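Local coordinates for secreted protein (Streptomyces lividans TK24, PDB 5LXZ) that probably works as a secreted copper metalloradical oxidase of the galactose oxidase-like AA5 family, holding copper in its beta-rich fold, at residues H117-D122 against N205-A210; T134-G139 against E190-V195; D146-P151 against G172-E177; G269-G274 against V292-T297. The protein carries 1 engineered substitution. All coordinates share one frame; numbering follows the deposited sequence.

Contact 1 of 4, residues H117-D122 against N205-A210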
loop_
_atom_site.group_PDB
_atom_site.type_symbol
_atom_site.label_atom_id
_atom_site.label_comp_id
_atom_site.label_asym_id
_atom_site.label_seq_id
_atom_site.Cartn_x
_atom_site.Cartn_y
_atom_site.Cartn_z
ATOM N N HIS A 117 -18.430 9.678 22.197
ATOM C CA HIS A 117 -18.267 11.119 22.130
ATOM C C HIS A 117 -19.277 11.779 23.054
ATOM O O HIS A 117 -20.418 11.413 23.050
ATOM C CB HIS A 117 -18.527 11.620 20.716
ATOM C CG HIS A 117 -17.434 11.335 19.754
ATOM N ND1 HIS A 117 -17.030 10.052 19.459
ATOM C CD2 HIS A 117 -16.671 12.151 19.005
ATOM C CE1 HIS A 117 -16.052 10.094 18.579
ATOM N NE2 HIS A 117 -15.823 11.348 18.273
ATOM N N ASN A 118 -18.812 12.735 23.869
ATOM C CA ASN A 118 -19.690 13.544 24.713
ATOM C C ASN A 118 -19.469 15.001 24.338
ATOM O O ASN A 118 -18.389 15.552 24.595
ATOM C CB ASN A 118 -19.365 13.287 26.170
ATOM C CG ASN A 118 -20.164 14.174 27.113
ATOM O OD1 ASN A 118 -21.187 14.754 26.750
ATOM N ND2 ASN A 118 -19.701 14.247 28.366
ATOM N N GLU A 119 -20.491 15.605 23.723
ATOM C CA GLU A 119 -20.451 17.004 23.319
ATOM C C GLU A 119 -20.831 17.960 24.460
ATOM O O GLU A 119 -20.789 19.149 24.273
ATOM C CB GLU A 119 -21.393 17.240 22.143
ATOM C CG GLU A 119 -21.018 16.415 20.920
ATOM C CD GLU A 119 -21.748 16.847 19.667
ATOM O OE1 GLU A 119 -22.807 17.494 19.772
ATOM O OE2 GLU A 119 -21.250 16.524 18.575
ATOM N N ASN A 120 -21.223 17.422 25.611
ATOM C CA ASN A 120 -21.643 18.250 26.772
ATOM C C ASN A 120 -20.424 18.695 27.581
ATOM O O ASN A 120 -19.767 17.872 28.191
ATOM C CB ASN A 120 -22.626 17.486 27.647
ATOM C CG ASN A 120 -23.375 18.403 28.622
ATOM O OD1 ASN A 120 -22.913 19.489 28.900
ATOM N ND2 ASN A 120 -24.522 17.972 29.096
ATOM N N PRO A 121 -20.141 20.019 27.621
ATOM C CA PRO A 121 -19.017 20.526 28.434
ATOM C C PRO A 121 -19.296 20.614 29.931
ATOM O O PRO A 121 -18.348 20.797 30.701
ATOM C CB PRO A 121 -18.780 21.919 27.857
ATOM C CG PRO A 121 -20.143 22.353 27.440
ATOM C CD PRO A 121 -20.845 21.121 26.937
ATOM N N ASP A 122 -20.551 20.458 30.332
ATOM C CA ASP A 122 -20.997 20.650 31.730
ATOM C C ASP A 122 -20.936 19.401 32.596
ATOM O O ASP A 122 -20.913 19.499 33.838
ATOM C CB ASP A 122 -22.453 21.159 31.759
ATOM C CG ASP A 122 -22.646 22.513 31.034
ATOM O OD1 ASP A 122 -21.659 23.182 30.683
ATOM O OD2 ASP A 122 -23.812 22.898 30.812
ATOM N N ASN A 205 -26.142 14.880 22.538
ATOM C CA ASN A 205 -24.759 15.097 22.892
ATOM C C ASN A 205 -23.880 13.855 22.985
ATOM O O ASN A 205 -22.674 13.989 23.129
ATOM C CB ASN A 205 -24.722 15.779 24.266
ATOM C CG ASN A 205 -25.317 17.191 24.263
ATOM O OD1 ASN A 205 -25.332 17.864 23.250
ATOM N ND2 ASN A 205 -25.792 17.637 25.426
ATOM N N THR A 206 -24.461 12.659 22.946
ATOM C CA THR A 206 -23.702 11.447 23.186
ATOM C C THR A 206 -23.904 10.509 21.998
ATOM O O THR A 206 -25.043 10.189 21.665
ATOM C CB THR A 206 -24.157 10.725 24.479
ATOM O OG1 THR A 206 -24.443 11.707 25.479
ATOM C CG2 THR A 206 -23.085 9.781 24.978
ATOM N N TYR A 207 -22.796 10.110 21.381
ATOM C CA TYR A 207 -22.878 9.093 20.295
ATOM C C TYR A 207 -21.567 8.351 20.211
ATOM O O TYR A 207 -20.564 8.773 20.768
ATOM C CB TYR A 207 -23.199 9.763 18.960
ATOM C CG TYR A 207 -22.204 10.784 18.539
ATOM C CD1 TYR A 207 -22.297 12.108 18.999
ATOM C CD2 TYR A 207 -21.127 10.451 17.739
ATOM C CE1 TYR A 207 -21.364 13.035 18.631
ATOM C CE2 TYR A 207 -20.184 11.390 17.378
ATOM C CZ TYR A 207 -20.302 12.676 17.838
ATOM O OH TYR A 207 -19.346 13.594 17.439
ATOM N N GLY A 208 -21.561 7.240 19.481
ATOM C CA GLY A 208 -20.373 6.435 19.328
ATOM C C GLY A 208 -19.845 6.519 17.920
ATOM O O GLY A 208 -20.626 6.799 16.985
ATOM N N ILE A 209 -18.559 6.345 17.791
ATOM C CA ILE A 209 -17.923 6.086 16.473
ATOM C C ILE A 209 -17.084 4.846 16.595
ATOM O O ILE A 209 -16.261 4.740 17.499
ATOM C CB ILE A 209 -17.040 7.248 15.991
ATOM C CG1 ILE A 209 -17.850 8.537 15.926
ATOM C CG2 ILE A 209 -16.404 6.909 14.630
ATOM C CD1 ILE A 209 -18.739 8.703 14.731
ATOM N N ALA A 210 -17.229 3.897 15.667
ATOM C CA ALA A 210 -16.398 2.733 15.682
ATOM C C ALA A 210 -16.001 2.429 14.263
ATOM O O ALA A 210 -16.798 2.660 13.363
ATOM C CB ALA A 210 -17.141 1.548 16.246
HETATM O O HOH W 1 -23.651 13.763 27.156
HETATM O O HOH W 2 -25.627 15.567 27.791
#
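The aromatic rings of His117 and Tyr207 lie close to parallel, their planes 18° apart, yet they are slid so far along each other that they barely overlap, with centroids 4.8 Å apart. Over one face of the Tyr207 ring sits a methylene, not a ring: His117 CB lies 3.7 Å from the centroid of Tyr207 in a CH-pi contact. Tyr207 CE2 in turn lies over one face of the His117 imidazole, toward its rim. At the edge of the phenol ring Glu119 arrives, its OE2 3.5 Å from Tyr207 CE1 and its carboxylate nearly perpendicular to the ring. The tyrosine reaches back over the neighbouring strand because CG takes the crowded position between backbone N and carbonyl carbon (chi1 59°). Beneath these side chains runs an antiparallel ladder of the GlxA beta barrel domain, where strand 111-118 meets strand 206-210. His117 and Tyr207 form its hydrogen-bonded pair, His117 N donating to Tyr207 O at 2.7 Å, nearly along the C=O axis. Past the strand end, Glu119 N continues the pairing to Asn205 O at 2.8 Å. The chain then folds through two successive Asx turns: Asn118 OD1 accepts from Asn120 N at 2.9 Å, and Asn120 OD1 does the same for Asp122 N. On the face carrying Asn118 and Thr206, a water donates to both Asn118 OD1 and Thr206 OG1, the latter also bonded to the backbone O of Asp202.

Contact 2 of 4, residues T134-G139 against E190-V195. With PO4 (phosphate ion), chain F; EDO (1,2-ethanediol), chain Q.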
loop_
_atom_site.group_PDB
_atom_site.type_symbol
_atom_site.label_atom_id
_atom_site.label_comp_id
_atom_site.label_asym_id
_atom_site.label_seq_id
_atom_site.Cartn_x
_atom_site.Cartn_y
_atom_site.Cartn_z
ATOM N N THR A 134 -26.243 1.334 18.281
ATOM C CA THR A 134 -26.803 0.883 16.993
ATOM C C THR A 134 -26.267 1.781 15.876
ATOM O O THR A 134 -26.343 2.992 15.966
ATOM C CB THR A 134 -28.328 0.881 17.031
ATOM O OG1 THR A 134 -28.745 0.019 18.093
ATOM C CG2 THR A 134 -28.923 0.387 15.760
ATOM N N GLY A 135 -25.734 1.163 14.820
ATOM C CA GLY A 135 -25.116 1.928 13.751
ATOM C C GLY A 135 -26.194 2.660 12.977
ATOM O O GLY A 135 -27.166 2.062 12.484
ATOM N N LYS A 136 -26.029 3.961 12.823
ATOM C CA LYS A 136 -27.066 4.749 12.171
ATOM C C LYS A 136 -27.209 4.409 10.685
ATOM O O LYS A 136 -28.302 4.499 10.115
ATOM C CB LYS A 136 -26.796 6.232 12.396
ATOM C CG LYS A 136 -26.955 6.573 13.857
ATOM C CD LYS A 136 -26.502 7.987 14.142
ATOM C CE LYS A 136 -26.591 8.298 15.619
ATOM N NZ LYS A 136 -26.099 9.648 15.920
ATOM N N GLU A 137 -26.110 4.041 10.065
ATOM C CA GLU A 137 -26.148 3.539 8.691
ATOM C C GLU A 137 -26.335 2.029 8.648
ATOM O O GLU A 137 -27.188 1.526 7.899
ATOM C CB GLU A 137 -24.884 3.948 7.949
ATOM C CG GLU A 137 -24.839 3.552 6.497
ATOM C CD GLU A 137 -23.452 3.630 5.900
ATOM O OE1 GLU A 137 -22.471 3.256 6.582
ATOM O OE2 GLU A 137 -23.384 4.016 4.708
ATOM N N ASN A 138 -25.500 1.295 9.379
ATOM C CA ASN A 138 -25.521 -0.182 9.251
ATOM C C ASN A 138 -26.681 -0.887 9.939
ATOM O O ASN A 138 -26.955 -2.049 9.618
ATOM C CB ASN A 138 -24.183 -0.837 9.629
ATOM C CG ASN A 138 -23.779 -0.615 11.079
ATOM O OD1 ASN A 138 -24.593 -0.754 12.003
ATOM N ND2 ASN A 138 -22.528 -0.241 11.278
ATOM N N GLY A 139 -27.339 -0.233 10.882
ATOM C CA GLY A 139 -28.495 -0.795 11.577
ATOM C C GLY A 139 -28.159 -1.894 12.545
ATOM O O GLY A 139 -29.095 -2.516 13.046
ATOM N N GLU A 190 -16.500 2.144 9.212
ATOM C CA GLU A 190 -16.862 3.040 10.288
ATOM C C GLU A 190 -18.345 3.391 10.240
ATOM O O GLU A 190 -18.908 3.631 9.169
ATOM C CB GLU A 190 -16.069 4.323 10.133
ATOM C CG GLU A 190 -16.332 5.397 11.178
ATOM C CD GLU A 190 -15.622 6.688 10.860
ATOM O OE1 GLU A 190 -14.392 6.617 10.689
ATOM O OE2 GLU A 190 -16.299 7.756 10.835
ATOM N N ASP A 191 -18.956 3.533 11.406
ATOM C CA ASP A 191 -20.278 4.112 11.508
ATOM C C ASP A 191 -20.364 4.964 12.781
ATOM O O ASP A 191 -19.501 4.882 13.633
ATOM C CB ASP A 191 -21.394 3.055 11.438
ATOM C CG ASP A 191 -22.728 3.603 10.955
ATOM O OD1 ASP A 191 -22.847 4.829 10.586
ATOM O OD2 ASP A 191 -23.686 2.789 10.928
ATOM N N ASN A 192 -21.378 5.805 12.802
ATOM C CA ASN A 192 -21.792 6.590 13.946
ATOM C C ASN A 192 -22.916 5.828 14.591
ATOM O O ASN A 192 -23.873 5.393 13.891
ATOM C CB ASN A 192 -22.249 7.967 13.459
ATOM C CG ASN A 192 -22.623 8.917 14.551
ATOM O OD1 ASN A 192 -23.421 8.613 15.405
ATOM N ND2 ASN A 192 -22.132 10.151 14.431
ATOM N N TYR A 193 -22.828 5.645 15.901
ATOM C CA TYR A 193 -23.707 4.758 16.633
ATOM C C TYR A 193 -24.592 5.533 17.574
ATOM O O TYR A 193 -24.098 6.356 18.331
ATOM C CB TYR A 193 -22.899 3.719 17.443
ATOM C CG TYR A 193 -22.326 2.671 16.531
ATOM C CD1 TYR A 193 -21.197 2.947 15.753
ATOM C CD2 TYR A 193 -22.925 1.451 16.370
ATOM C CE1 TYR A 193 -20.684 2.013 14.874
ATOM C CE2 TYR A 193 -22.442 0.509 15.481
ATOM C CZ TYR A 193 -21.310 0.783 14.724
ATOM O OH TYR A 193 -20.874 -0.168 13.797
ATOM N N ARG A 194 -25.883 5.250 17.552
ATOM C CA ARG A 194 -26.846 5.799 18.487
ATOM C C ARG A 194 -26.753 5.023 19.796
ATOM O O ARG A 194 -26.686 3.837 19.781
ATOM C CB ARG A 194 -28.263 5.689 17.893
ATOM C CG ARG A 194 -29.267 6.601 18.616
ATOM C CD ARG A 194 -30.683 6.397 18.079
ATOM N NE ARG A 194 -31.276 5.163 18.551
ATOM C CZ ARG A 194 -31.942 5.010 19.700
ATOM N NH1 ARG A 194 -32.043 6.007 20.551
ATOM N NH2 ARG A 194 -32.455 3.834 20.010
ATOM N N VAL A 195 -26.742 5.735 20.921
ATOM C CA VAL A 195 -26.771 5.107 22.236
ATOM C C VAL A 195 -28.206 4.917 22.664
ATOM O O VAL A 195 -28.922 5.897 22.893
ATOM C CB VAL A 195 -26.053 5.981 23.270
ATOM C CG1 VAL A 195 -26.065 5.287 24.639
ATOM C CG2 VAL A 195 -24.634 6.266 22.810
HETATM P P PO4 F . -32.471 2.314 16.558
HETATM O O1 PO4 F . -33.154 2.025 17.888
HETATM O O2 PO4 F . -31.175 3.015 16.813
HETATM O O3 PO4 F . -32.311 0.977 15.821
HETATM O O4 PO4 F . -33.356 3.161 15.722
HETATM C C1 EDO Q . -16.785 11.208 8.395
HETATM O O1 EDO Q . -17.227 11.234 7.040
HETATM C C2 EDO Q . -16.197 9.831 8.608
HETATM O O2 EDO Q . -15.321 9.700 9.724
HETATM O O HOH W 3 -19.927 3.361 6.744
HETATM O O HOH W 4 -21.324 6.113 8.174
#
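Asp191 OD2 is the acceptor around which the turn following strand 132-135 is organised. It takes Glu137 N at 2.9 Å on its syn lone pair, and Asn138 N at 2.8 Å from above the carboxylate plane. With CG anti to its backbone N (chi1 -155°), the aspartate reaches these two amides, which would be expected to favour its charged form, though the nearby Glu137 carboxylate would oppose this. OD1 takes a weak bond from Asn192 N, a longer weak one from Glu137 N, and lies within reach of a water. Asn138 adds a side-chain bond: ND2 donates to Tyr193 OH at 3.0 Å, near the amide plane, while its OD1 accepts from Lys140 N. The contact lies in the antiparallel sheet of the GlxA beta barrel domain, at the hairpin from strand 132-135 to 141-144, with 191-195 the other neighbour of 132-135. Thr134 and Arg194 are its hydrogen-bonded pair, satisfying each other's N and O. Two residues on, Lys136 N bonds Asn192 O at 2.8 Å, nearly along the C=O axis. The extended lysine chain runs beside Asn192, and NZ reaches Asn192 OD1 at 2.9 Å from above the amide plane. Gly135 packs its CA over one face of the Tyr193 ring, 3.8 Å from its centroid. Arg194 NE holds O2 of a phosphate ion, probably from the crystallisation liquor, at 2.8 Å.

Contact 3 of 4, residues D146-P151 against G172-E177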
loop_
_atom_site.group_PDB
_atom_site.type_symbol
_atom_site.label_atom_id
_atom_site.label_comp_id
_atom_site.label_asym_id
_atom_site.label_seq_id
_atom_site.Cartn_x
_atom_site.Cartn_y
_atom_site.Cartn_z
ATOM N N ASP A 146 -18.635 -3.614 30.000
ATOM C CA ASP A 146 -18.263 -2.835 31.140
ATOM C C ASP A 146 -18.843 -1.446 31.022
ATOM O O ASP A 146 -19.126 -0.959 29.925
ATOM C CB ASP A 146 -16.737 -2.683 31.228
ATOM C CG ASP A 146 -16.079 -3.804 32.002
ATOM O OD1 ASP A 146 -16.694 -4.317 32.974
ATOM O OD2 ASP A 146 -14.951 -4.161 31.621
ATOM N N PRO A 147 -18.950 -0.750 32.151
ATOM C CA PRO A 147 -19.298 0.665 32.120
ATOM C C PRO A 147 -18.183 1.491 31.537
ATOM O O PRO A 147 -17.005 1.064 31.541
ATOM C CB PRO A 147 -19.523 1.017 33.604
ATOM C CG PRO A 147 -18.672 0.041 34.314
ATOM C CD PRO A 147 -18.735 -1.228 33.537
ATOM N N VAL A 148 -18.547 2.658 31.008
ATOM C CA VAL A 148 -17.592 3.611 30.507
ATOM C C VAL A 148 -17.937 5.008 30.971
ATOM O O VAL A 148 -19.116 5.438 30.906
ATOM C CB VAL A 148 -17.458 3.591 28.956
ATOM C CG1 VAL A 148 -18.783 3.904 28.258
ATOM C CG2 VAL A 148 -16.325 4.529 28.489
ATOM N N LEU A 149 -16.891 5.695 31.403
ATOM C CA LEU A 149 -16.939 7.062 31.839
ATOM C C LEU A 149 -16.450 7.919 30.701
ATOM O O LEU A 149 -15.273 7.870 30.335
ATOM C CB LEU A 149 -16.025 7.262 33.046
ATOM C CG LEU A 149 -15.862 8.717 33.482
ATOM C CD1 LEU A 149 -17.209 9.188 34.013
ATOM C CD2 LEU A 149 -14.772 8.848 34.541
ATOM N N VAL A 150 -17.355 8.705 30.129
ATOM C CA VAL A 150 -17.011 9.574 29.037
ATOM C C VAL A 150 -16.876 10.960 29.614
ATOM O O VAL A 150 -17.862 11.487 30.142
ATOM C CB VAL A 150 -18.095 9.589 27.936
ATOM C CG1 VAL A 150 -17.537 10.299 26.705
ATOM C CG2 VAL A 150 -18.579 8.191 27.614
ATOM N N PRO A 151 -15.673 11.541 29.536
ATOM C CA PRO A 151 -15.472 12.838 30.209
ATOM C C PRO A 151 -16.287 13.931 29.578
ATOM O O PRO A 151 -16.748 13.817 28.419
ATOM C CB PRO A 151 -13.982 13.148 30.020
ATOM C CG PRO A 151 -13.378 11.959 29.338
ATOM C CD PRO A 151 -14.462 11.064 28.838
ATOM N N GLY A 172 -14.429 8.551 25.274
ATOM C CA GLY A 172 -14.299 7.385 26.108
ATOM C C GLY A 172 -14.372 6.129 25.267
ATOM O O GLY A 172 -15.378 5.906 24.603
ATOM N N ARG A 173 -13.340 5.305 25.319
ATOM C CA ARG A 173 -13.325 4.040 24.592
ATOM C C ARG A 173 -13.871 2.900 25.400
ATOM O O ARG A 173 -13.534 2.751 26.574
ATOM C CB ARG A 173 -11.915 3.713 24.131
ATOM C CG ARG A 173 -11.353 4.817 23.272
ATOM C CD ARG A 173 -10.120 4.460 22.492
ATOM N NE ARG A 173 -9.233 3.562 23.214
ATOM C CZ ARG A 173 -8.249 2.853 22.660
ATOM N NH1 ARG A 173 -7.957 2.942 21.344
ATOM N NH2 ARG A 173 -7.522 2.064 23.447
ATOM N N ILE A 174 -14.663 2.046 24.768
ATOM C CA ILE A 174 -15.231 0.874 25.404
ATOM C C ILE A 174 -15.390 -0.280 24.412
ATOM O O ILE A 174 -15.842 -0.082 23.271
ATOM C CB ILE A 174 -16.555 1.242 26.086
ATOM C CG1 ILE A 174 -17.053 0.126 26.985
ATOM C CG2 ILE A 174 -17.630 1.659 25.088
ATOM C CD1 ILE A 174 -16.149 -0.093 28.199
ATOM N N TYR A 175 -15.050 -1.494 24.839
ATOM C CA TYR A 175 -15.264 -2.662 24.028
ATOM C C TYR A 175 -16.769 -2.926 23.933
ATOM O O TYR A 175 -17.482 -2.931 24.957
ATOM C CB TYR A 175 -14.503 -3.882 24.598
ATOM C CG TYR A 175 -14.782 -5.145 23.855
ATOM C CD1 TYR A 175 -14.185 -5.402 22.598
ATOM C CD2 TYR A 175 -15.671 -6.095 24.346
ATOM C CE1 TYR A 175 -14.446 -6.546 21.898
ATOM C CE2 TYR A 175 -15.948 -7.260 23.633
ATOM C CZ TYR A 175 -15.341 -7.485 22.416
ATOM O OH TYR A 175 -15.622 -8.592 21.704
ATOM N N VAL A 176 -17.235 -3.179 22.722
ATOM C CA VAL A 176 -18.580 -3.596 22.458
ATOM C C VAL A 176 -18.599 -4.873 21.650
ATOM O O VAL A 176 -17.653 -5.186 20.934
ATOM C CB VAL A 176 -19.436 -2.496 21.787
ATOM C CG1 VAL A 176 -19.461 -1.260 22.654
ATOM C CG2 VAL A 176 -18.932 -2.191 20.383
ATOM N N GLU A 177 -19.670 -5.644 21.788
ATOM C CA GLU A 177 -19.786 -6.931 21.150
ATOM C C GLU A 177 -21.204 -7.206 20.704
ATOM O O GLU A 177 -22.153 -6.829 21.408
ATOM C CB GLU A 177 -19.353 -7.972 22.173
ATOM C CG GLU A 177 -19.163 -9.378 21.668
ATOM C CD GLU A 177 -18.503 -10.221 22.745
ATOM O OE1 GLU A 177 -17.269 -10.203 22.832
ATOM O OE2 GLU A 177 -19.247 -10.898 23.495
HETATM O O HOH W 5 -17.035 -3.393 27.514
#
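Gly172 opens this close antiparallel approach by having no side chain: Val150 CG1 comes within 3.8 Å of Gly172 N, and a beta carbon here would press tightly against Leu149 O and the CA of Val150. Arg173 turns its side chain away, into a salt bridge with Asp219 and a hydrogen bond to Ile268 O, and offers only its carbonyl, whose O meets Val148 CG2 at 3.8 Å. Ile174 carries the apolar contact. Its CB stands 3.8 Å from Val148 CB, the two side chains crossing obliquely. With CG1 anti to the backbone N (chi1 -169°), the isoleucine sends CD1 toward the loop ahead of strand 148-150, to lie 3.5 Å from Asp146 O, close also to the carbonyl of Pro147. Tyr175 contributes its backbone through a water, which donates to Tyr175 O at 2.6 Å and accepts from Asp146 N. Tyr175 OH donates to Glu177 OE1 at 2.6 Å, on the anti lone pair. No direct hydrogen bond joins the two segments. Strands 148-150 and 172-177 run antiparallel at 160°, their axes approaching to 6.5 Å, and each finds its backbone partners in another strand, Leu127 and Ile125 for the first, Val116, Met114 and Gly112 for the second. The two-stranded sheet 125-127/148-150 thus lies beside strand 164-177 of the curled antiparallel sheet of the GlxA beta barrel domain, touching it here through side chains and one water and not through backbone bonds.

Contact 4 of 4, residues G269-G274 against V292-T297. With EDO (1,2-ethanediol), chain M; ACT (acetate ion), chain D.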
loop_
_atom_site.group_PDB
_atom_site.type_symbol
_atom_site.label_atom_id
_atom_site.label_comp_id
_atom_site.label_asym_id
_atom_site.label_seq_id
_atom_site.Cartn_x
_atom_site.Cartn_y
_atom_site.Cartn_z
ATOM N N GLY A 269 -6.964 5.300 17.335
ATOM C CA GLY A 269 -7.574 4.401 16.383
ATOM C C GLY A 269 -8.726 4.937 15.555
ATOM O O GLY A 269 -9.374 4.150 14.899
ATOM N N GLN A 270 -8.939 6.253 15.583
ATOM C CA GLN A 270 -9.973 6.931 14.783
ATOM C C GLN A 270 -9.350 7.252 13.395
ATOM O O GLN A 270 -8.209 7.600 13.341
ATOM C CB GLN A 270 -10.381 8.278 15.413
ATOM C CG GLN A 270 -10.686 8.322 16.918
ATOM C CD GLN A 270 -10.951 9.754 17.476
ATOM O OE1 GLN A 270 -12.111 10.106 17.740
ATOM N NE2 GLN A 270 -9.894 10.552 17.690
ATOM N N LEU A 271 -10.123 7.210 12.332
ATOM C CA LEU A 271 -9.624 7.698 11.002
ATOM C C LEU A 271 -9.270 9.168 11.097
ATOM O O LEU A 271 -10.012 9.963 11.678
ATOM C CB LEU A 271 -10.652 7.494 9.903
ATOM C CG LEU A 271 -10.085 7.664 8.484
ATOM C CD1 LEU A 271 -9.322 6.455 7.982
ATOM C CD2 LEU A 271 -11.205 7.960 7.526
ATOM N N VAL A 272 -8.113 9.541 10.564
ATOM C CA VAL A 272 -7.770 10.959 10.468
ATOM C C VAL A 272 -8.817 11.548 9.520
ATOM O O VAL A 272 -9.028 11.038 8.414
ATOM C CB VAL A 272 -6.355 11.130 9.954
ATOM C CG1 VAL A 272 -6.081 12.615 9.683
ATOM C CG2 VAL A 272 -5.360 10.583 10.954
ATOM N N PRO A 273 -9.507 12.618 9.945
ATOM C CA PRO A 273 -10.681 13.082 9.202
ATOM C C PRO A 273 -10.343 14.019 8.053
ATOM O O PRO A 273 -10.776 15.193 8.016
ATOM C CB PRO A 273 -11.505 13.795 10.302
ATOM C CG PRO A 273 -10.462 14.360 11.188
ATOM C CD PRO A 273 -9.376 13.311 11.239
ATOM N N GLY A 274 -9.563 13.516 7.100
ATOM C CA GLY A 274 -9.225 14.303 5.932
ATOM C C GLY A 274 -8.244 15.441 6.151
ATOM O O GLY A 274 -8.137 16.293 5.268
ATOM N N VAL A 292 -10.047 19.999 3.959
ATOM C CA VAL A 292 -10.263 18.605 4.264
ATOM C C VAL A 292 -10.534 17.779 3.013
ATOM O O VAL A 292 -11.371 18.130 2.187
ATOM C CB VAL A 292 -11.541 18.516 5.173
ATOM C CG1 VAL A 292 -12.041 17.104 5.363
ATOM C CG2 VAL A 292 -11.256 19.141 6.508
ATOM N N ARG A 293 -9.867 16.622 2.911
ATOM C CA ARG A 293 -10.330 15.599 1.981
ATOM C C ARG A 293 -9.975 14.239 2.517
ATOM O O ARG A 293 -8.815 13.878 2.714
ATOM C CB ARG A 293 -9.847 15.757 0.571
ATOM C CG ARG A 293 -10.535 14.712 -0.291
ATOM C CD ARG A 293 -10.604 15.051 -1.735
ATOM N NE ARG A 293 -11.382 16.222 -2.092
ATOM C CZ ARG A 293 -12.716 16.286 -2.224
ATOM N NH1 ARG A 293 -13.504 15.244 -1.973
ATOM N NH2 ARG A 293 -13.262 17.417 -2.629
ATOM N N GLN A 294 -11.057 13.515 2.810
ATOM C CA GLN A 294 -10.957 12.268 3.519
ATOM C C GLN A 294 -10.971 11.065 2.603
ATOM O O GLN A 294 -11.750 11.011 1.640
ATOM C CB GLN A 294 -12.093 12.176 4.539
ATOM C CG GLN A 294 -12.002 10.990 5.465
ATOM C CD GLN A 294 -13.186 10.896 6.388
ATOM O OE1 GLN A 294 -14.032 9.983 6.258
ATOM N NE2 GLN A 294 -13.239 11.781 7.340
ATOM N N PHE A 295 -10.083 10.126 2.931
ATOM C CA PHE A 295 -9.996 8.840 2.259
ATOM C C PHE A 295 -9.818 7.726 3.287
ATOM O O PHE A 295 -9.315 7.981 4.374
ATOM C CB PHE A 295 -8.760 8.784 1.328
ATOM C CG PHE A 295 -8.776 9.756 0.190
ATOM C CD1 PHE A 295 -8.238 11.024 0.333
ATOM C CD2 PHE A 295 -9.334 9.394 -1.031
ATOM C CE1 PHE A 295 -8.266 11.913 -0.708
ATOM C CE2 PHE A 295 -9.360 10.302 -2.098
ATOM C CZ PHE A 295 -8.776 11.552 -1.932
ATOM N N PRO A 296 -10.119 6.494 2.889
ATOM C CA PRO A 296 -9.703 5.356 3.686
ATOM C C PRO A 296 -8.194 5.233 3.740
ATOM O O PRO A 296 -7.525 5.997 3.051
ATOM C CB PRO A 296 -10.284 4.150 2.935
ATOM C CG PRO A 296 -10.560 4.654 1.571
ATOM C CD PRO A 296 -10.828 6.105 1.658
ATOM N N THR A 297 -7.685 4.266 4.468
ATOM C CA THR A 297 -6.234 4.105 4.627
ATOM C C THR A 297 -5.591 3.534 3.387
ATOM O O THR A 297 -6.240 2.948 2.531
ATOM C CB THR A 297 -5.904 3.205 5.824
ATOM O OG1 THR A 297 -6.362 1.873 5.562
ATOM C CG2 THR A 297 -6.470 3.771 7.092
HETATM C C1 EDO M . -13.256 12.080 -2.520
HETATM O O1 EDO M . -14.571 11.654 -2.134
HETATM C C2 EDO M . -12.345 12.045 -1.299
HETATM O O2 EDO M . -12.909 12.684 -0.132
HETATM C C ACT D . -16.756 16.481 -2.996
HETATM O O ACT D . -16.303 17.415 -2.295
HETATM O OXT ACT D . -16.641 16.499 -4.241
HETATM C CH3 ACT D . -17.433 15.326 -2.319
HETATM O O HOH W 6 -8.548 10.507 5.682
#
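Leu271 and Gln294 cross obliquely, the leucine's CD2 lying 3.7 Å from Gln294 OE1 and close to its CG and CD as well. Gln294 is fully stretched, CG anti to the backbone N (chi1 -173°), so that its far end passes over the turn at Pro273, where NE2 comes 3.4 Å from Pro273 CA. Leu271 also has CG anti to its backbone N, and this spreads its branches along the other segment: CD2 approaches Phe295 O, while CD1 lies 4.0 Å from Thr297 CG2, the two side chains crossing obliquely. The setting is a Kelch-type beta propeller. Segment 269-274 is part of the loop between two strands of one four-stranded blade, and 292-297 belongs to the link from that blade to the next. Pro273 centres an inverse gamma turn, after which Gly274, at positive phi, brings its CA to 3.6 Å from Gln294 CA, too near for a beta carbon to fit. Gly274 O accepts from Arg293 N at 2.9 Å, in plane and on a lone pair. A water bridges Val272 O and Phe295 N. Arg293 leaves the contact; its NH2 donates to Asn335 O and to an acetate probably from the crystallisation liquor, while Phe295 meets Tyr311, Trp330 and Phe337.

Contacts 1 and 2 lie in one curled antiparallel sheet, which contact 3 reaches through strand 164-177, whereas contact 4 belongs to the propeller. Strands 206-210 and 191-195 are neighbours, so contacts 1 and 2, with centres about 14 Å apart, are probably stitched together by Tyr193 N with Gly208 O (2.7 Å) and Asp191 N with Ala210 O (3.0 Å). Contact 3 meets contact 1 where Asn118 ND2 reaches Pro151 O, 3.0 Å away. Contact 4 touches contacts 1 and 2 by packing: Gln270 on His117 and Leu271 on Glu190. In contact 3 the side chain of Arg173 comes within about 11 Å of a bound copper ion, but none of the four contacts supplies a copper ligand.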